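Side-chain contacts in succinyl-CoA ligase (ADP-forming) subunit alpha (Methanosaeta concilii, PDB 6HXI), which is a large succinyl-CoA ligase family subunit that carries a CoA-ligase region and a helical citrate synthase-like region, with coenzyme A bound: residues Asp238-Met241 with Ile242-Ala245; Gly421-Asn424 with Ala425-Ser429. All coordinates share one frame; numbering follows the deposited sequence.

Interaction 1 of 2, residues Asp238-Met241 with Ile242-Ala245; sequences DEYM and IIQA
Y240 and I243 run abreast, with Y240 CD1 4.1 Å from I243 CD1; the isoleucine methyl approaches the phenol ring obliquely. CG1 of I243 stands anti to the carbonyl carbon (chi1 -67°), which runs that branch back along the preceding turn and puts CD1 3.3 Å from E239 O. D238 and I242 meet round another side of the turn, their side chains crossing at a slant with D238 OD1 4.1 Å from I242 CD1. That oxygen is buried and has no polar partner in the model, whereas OD2 of the same carboxylate accepts from N211 ND2 and M212 N. These residues run into and along helix 239-247, the crossover helix of a beta-alpha-beta unit between the parallel strands 227-233 and 255-260, where I242 fits between two neighbouring helices, touching F294 on helix 287-297 and M212 and I216 on helix 212-221. E239 turns its carboxylate away from I242 and I243 into salt bridges with K290 and K177, while Y240 reaches K284, its OH hydrogen-bonded to K284 O and its ring in a cation-pi contact with the same lysine. The backbone O of E239 takes I243 N at 3.1 Å, in the carbonyl plane and nearly straight (N-H...O 168°), plus a weak bond from I242 N. One residue further on, Q244 N bonds to Y240 O at 3.2 Å from well above the carbonyl plane, and A245 N reaches M241 O at 3.1 Å.

Interaction 2 of 2, residues Gly421-Asn424 with Ala425-Ser429; sequences GAHN and AIVAS
With chi1 at 178°, H423 carries its CG anti to the backbone N and beside the carbonyl carbon; V427, one turn later, has CG1 in that same position (chi1 168°) and so turns CG2 back toward the imidazole. The result is an i to i+4 CH-pi contact along helix 420-430, part of the citrate synthase C-terminal region. V427 CG2 lies over one face of the ring, 4.1 Å from the centroid of the H423 ring and 23° off its normal. It is shifted toward the rim, where H423 NE2 is nearest at 3.8 Å and H423 CE1 follows at 4.0 Å. The same methyl comes within 3.4 Å of H423 O, so it sits between the imidazole and the carbonyl of H423. H423 NE2 is hydrogen-bonded to NE2 of H423 of the second subunit, and the two rings meet with their planes at a steep angle; H601 of that subunit also stacks on the imidazole. I426 runs alongside the previous turn, its CG1 3.3 Å from A422 O, and packs on H587 of helix 571-594 and on F355 of a third subunit. N424 sends ND2 to S441 OG of the second subunit, while its backbone carbonyl takes ND2 of that subunit's N424 as well as the helical donor, A428 N, 3.1 Å from N424 O.

Interactions 1 and 2 sit on opposite sides of the chain's centre, their own centres about 47 and 37 Å from it and about 81 Å from each other, with about 68 Å between their nearest atoms. They follow in series along the chain, one in the CoA-ligase region and the other in the citrate synthase-like region. Segment 238-245 packs against helices 212-221 and 287-297 of its own chain, with Y126 of the citrate lyase chain at D238; 421-429 packs on helices 571-594 and 435-443 and also meets two other copies of the protein. Neither includes a residue of the coenzyme A pocket; K177, bridged to E239, precedes pocket residue G179 by two positions.

Interaction 1 of 2, residues Asp238-Met241 with Ile242-Ala245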
loop_
_atom_site.group_PDB
_atom_site.type_symbol
_atom_site.label_atom_id
_atom_site.label_comp_id
_atom_site.label_asym_id
_atom_site.label_seq_id
_atom_site.Cartn_x
_atom_site.Cartn_y
_atom_site.Cartn_z
ATOM N N ASP B 238 -52.170 -7.717 -44.617
ATOM C CA ASP B 238 -52.395 -8.485 -43.390
ATOM C C ASP B 238 -53.872 -8.522 -42.972
ATOM O O ASP B 238 -54.400 -9.598 -42.712
ATOM C CB ASP B 238 -51.489 -7.948 -42.255
ATOM C CG ASP B 238 -51.713 -8.522 -40.847
ATOM O OD1 ASP B 238 -52.764 -8.230 -40.243
ATOM O OD2 ASP B 238 -50.783 -9.167 -40.311
ATOM N N GLU B 239 -54.532 -7.355 -42.922
ATOM C CA GLU B 239 -55.934 -7.193 -42.492
ATOM C C GLU B 239 -56.923 -7.953 -43.394
ATOM O O GLU B 239 -58.000 -8.334 -42.936
ATOM C CB GLU B 239 -56.314 -5.706 -42.351
ATOM C CG GLU B 239 -55.531 -4.955 -41.284
ATOM C CD GLU B 239 -54.173 -4.384 -41.668
ATOM O OE1 GLU B 239 -53.580 -4.813 -42.685
ATOM O OE2 GLU B 239 -53.690 -3.499 -40.929
ATOM N N TYR B 240 -56.516 -8.235 -44.645
ATOM C CA TYR B 240 -57.310 -9.013 -45.595
ATOM C C TYR B 240 -57.344 -10.502 -45.225
ATOM O O TYR B 240 -58.200 -11.221 -45.727
ATOM C CB TYR B 240 -56.867 -8.763 -47.050
ATOM C CG TYR B 240 -57.229 -7.370 -47.508
ATOM C CD1 TYR B 240 -58.535 -7.055 -47.878
ATOM C CD2 TYR B 240 -56.280 -6.348 -47.520
ATOM C CE1 TYR B 240 -58.887 -5.759 -48.255
ATOM C CE2 TYR B 240 -56.618 -5.054 -47.912
ATOM C CZ TYR B 240 -57.925 -4.762 -48.265
ATOM O OH TYR B 240 -58.265 -3.490 -48.641
ATOM N N MET B 241 -56.452 -10.953 -44.315
ATOM C CA MET B 241 -56.472 -12.336 -43.823
ATOM C C MET B 241 -57.634 -12.448 -42.841
ATOM O O MET B 241 -58.335 -13.465 -42.830
ATOM C CB MET B 241 -55.154 -12.723 -43.125
ATOM C CG MET B 241 -53.974 -12.879 -44.065
ATOM S SD MET B 241 -52.370 -12.833 -43.207
ATOM C CE MET B 241 -52.393 -14.464 -42.402
ATOM N N ILE B 242 -57.852 -11.369 -42.052
ATOM C CA ILE B 242 -58.903 -11.254 -41.035
ATOM C C ILE B 242 -60.255 -11.183 -41.696
ATOM O O ILE B 242 -61.136 -11.961 -41.339
ATOM C CB ILE B 242 -58.654 -10.069 -40.050
ATOM C CG1 ILE B 242 -57.240 -10.164 -39.389
ATOM C CG2 ILE B 242 -59.764 -9.973 -38.985
ATOM C CD1 ILE B 242 -56.625 -8.832 -39.077
ATOM N N ILE B 243 -60.413 -10.272 -42.667
ATOM C CA ILE B 243 -61.652 -10.059 -43.435
ATOM C C ILE B 243 -62.087 -11.358 -44.137
ATOM O O ILE B 243 -63.280 -11.679 -44.132
ATOM C CB ILE B 243 -61.464 -8.842 -44.400
ATOM C CG1 ILE B 243 -61.323 -7.518 -43.597
ATOM C CG2 ILE B 243 -62.558 -8.744 -45.477
ATOM C CD1 ILE B 243 -60.425 -6.449 -44.262
ATOM N N GLN B 244 -61.116 -12.129 -44.681
ATOM C CA GLN B 244 -61.405 -13.410 -45.335
ATOM C C GLN B 244 -61.839 -14.454 -44.313
ATOM O O GLN B 244 -62.751 -15.230 -44.598
ATOM C CB GLN B 244 -60.216 -13.919 -46.159
ATOM C CG GLN B 244 -60.630 -14.993 -47.174
ATOM C CD GLN B 244 -59.718 -15.062 -48.370
ATOM O OE1 GLN B 244 -58.546 -15.459 -48.275
ATOM N NE2 GLN B 244 -60.255 -14.706 -49.530
ATOM N N ALA B 245 -61.212 -14.446 -43.111
ATOM C CA ALA B 245 -61.564 -15.365 -42.029
ATOM C C ALA B 245 -62.943 -15.027 -41.449
ATOM O O ALA B 245 -63.699 -15.930 -41.095
ATOM C CB ALA B 245 -60.504 -15.334 -40.953
#

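Interaction 2 of 2, residues Gly421-Asn424 with Ala425-Ser429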
loop_
_atom_site.group_PDB
_atom_site.type_symbol
_atom_site.label_atom_id
_atom_site.label_comp_id
_atom_site.label_asym_id
_atom_site.label_seq_id
_atom_site.Cartn_x
_atom_site.Cartn_y
_atom_site.Cartn_z
ATOM N N GLY B 421 12.887 3.775 -0.386
ATOM C CA GLY B 421 11.774 3.691 -1.326
ATOM C C GLY B 421 12.090 2.931 -2.589
ATOM O O GLY B 421 11.348 2.023 -2.958
ATOM N N ALA B 422 13.214 3.279 -3.247
ATOM C CA ALA B 422 13.613 2.632 -4.492
ATOM C C ALA B 422 13.953 1.172 -4.165
ATOM O O ALA B 422 13.513 0.270 -4.853
ATOM C CB ALA B 422 14.799 3.360 -5.107
ATOM N N HIS B 423 14.634 0.970 -3.080
ATOM C CA HIS B 423 15.049 -0.360 -2.600
ATOM C C HIS B 423 13.853 -1.274 -2.354
ATOM O O HIS B 423 13.854 -2.376 -2.859
ATOM C CB HIS B 423 16.000 -0.294 -1.394
ATOM C CG HIS B 423 16.371 -1.665 -0.909
ATOM N ND1 HIS B 423 17.307 -2.458 -1.604
ATOM C CD2 HIS B 423 15.927 -2.346 0.178
ATOM C CE1 HIS B 423 17.408 -3.595 -0.902
ATOM N NE2 HIS B 423 16.571 -3.587 0.159
ATOM N N ASN B 424 12.817 -0.803 -1.692
ATOM C CA ASN B 424 11.624 -1.621 -1.451
ATOM C C ASN B 424 10.852 -1.934 -2.732
ATOM O O ASN B 424 10.328 -3.053 -2.868
ATOM C CB ASN B 424 10.708 -1.021 -0.374
ATOM C CG ASN B 424 11.122 -1.425 0.997
ATOM O OD1 ASN B 424 12.283 -1.740 1.248
ATOM N ND2 ASN B 424 10.174 -1.472 1.914
ATOM N N ALA B 425 10.760 -0.943 -3.633
ATOM C CA ALA B 425 10.074 -1.059 -4.936
ATOM C C ALA B 425 10.792 -2.130 -5.811
ATOM O O ALA B 425 10.139 -2.875 -6.503
ATOM C CB ALA B 425 10.013 0.327 -5.662
ATOM N N ILE B 426 12.136 -2.214 -5.728
ATOM C CA ILE B 426 12.983 -3.141 -6.461
ATOM C C ILE B 426 12.810 -4.535 -5.928
ATOM O O ILE B 426 12.756 -5.471 -6.712
ATOM C CB ILE B 426 14.480 -2.650 -6.379
ATOM C CG1 ILE B 426 14.724 -1.470 -7.368
ATOM C CG2 ILE B 426 15.489 -3.810 -6.582
ATOM C CD1 ILE B 426 16.082 -0.752 -7.190
ATOM N N VAL B 427 12.788 -4.688 -4.604
ATOM C CA VAL B 427 12.571 -5.982 -3.974
ATOM C C VAL B 427 11.185 -6.525 -4.396
ATOM O O VAL B 427 11.107 -7.650 -4.854
ATOM C CB VAL B 427 12.767 -5.905 -2.445
ATOM C CG1 VAL B 427 12.265 -7.155 -1.747
ATOM C CG2 VAL B 427 14.241 -5.628 -2.106
ATOM N N ALA B 428 10.134 -5.756 -4.276
ATOM C CA ALA B 428 8.773 -6.176 -4.686
ATOM C C ALA B 428 8.776 -6.559 -6.185
ATOM O O ALA B 428 8.149 -7.557 -6.544
ATOM C CB ALA B 428 7.751 -5.017 -4.442
ATOM N N SER B 429 9.435 -5.733 -7.047
ATOM C CA SER B 429 9.539 -6.012 -8.500
ATOM C C SER B 429 10.279 -7.342 -8.730
ATOM O O SER B 429 9.850 -8.141 -9.533
ATOM C CB SER B 429 10.232 -4.870 -9.246
ATOM O OG SER B 429 10.011 -4.959 -10.646
#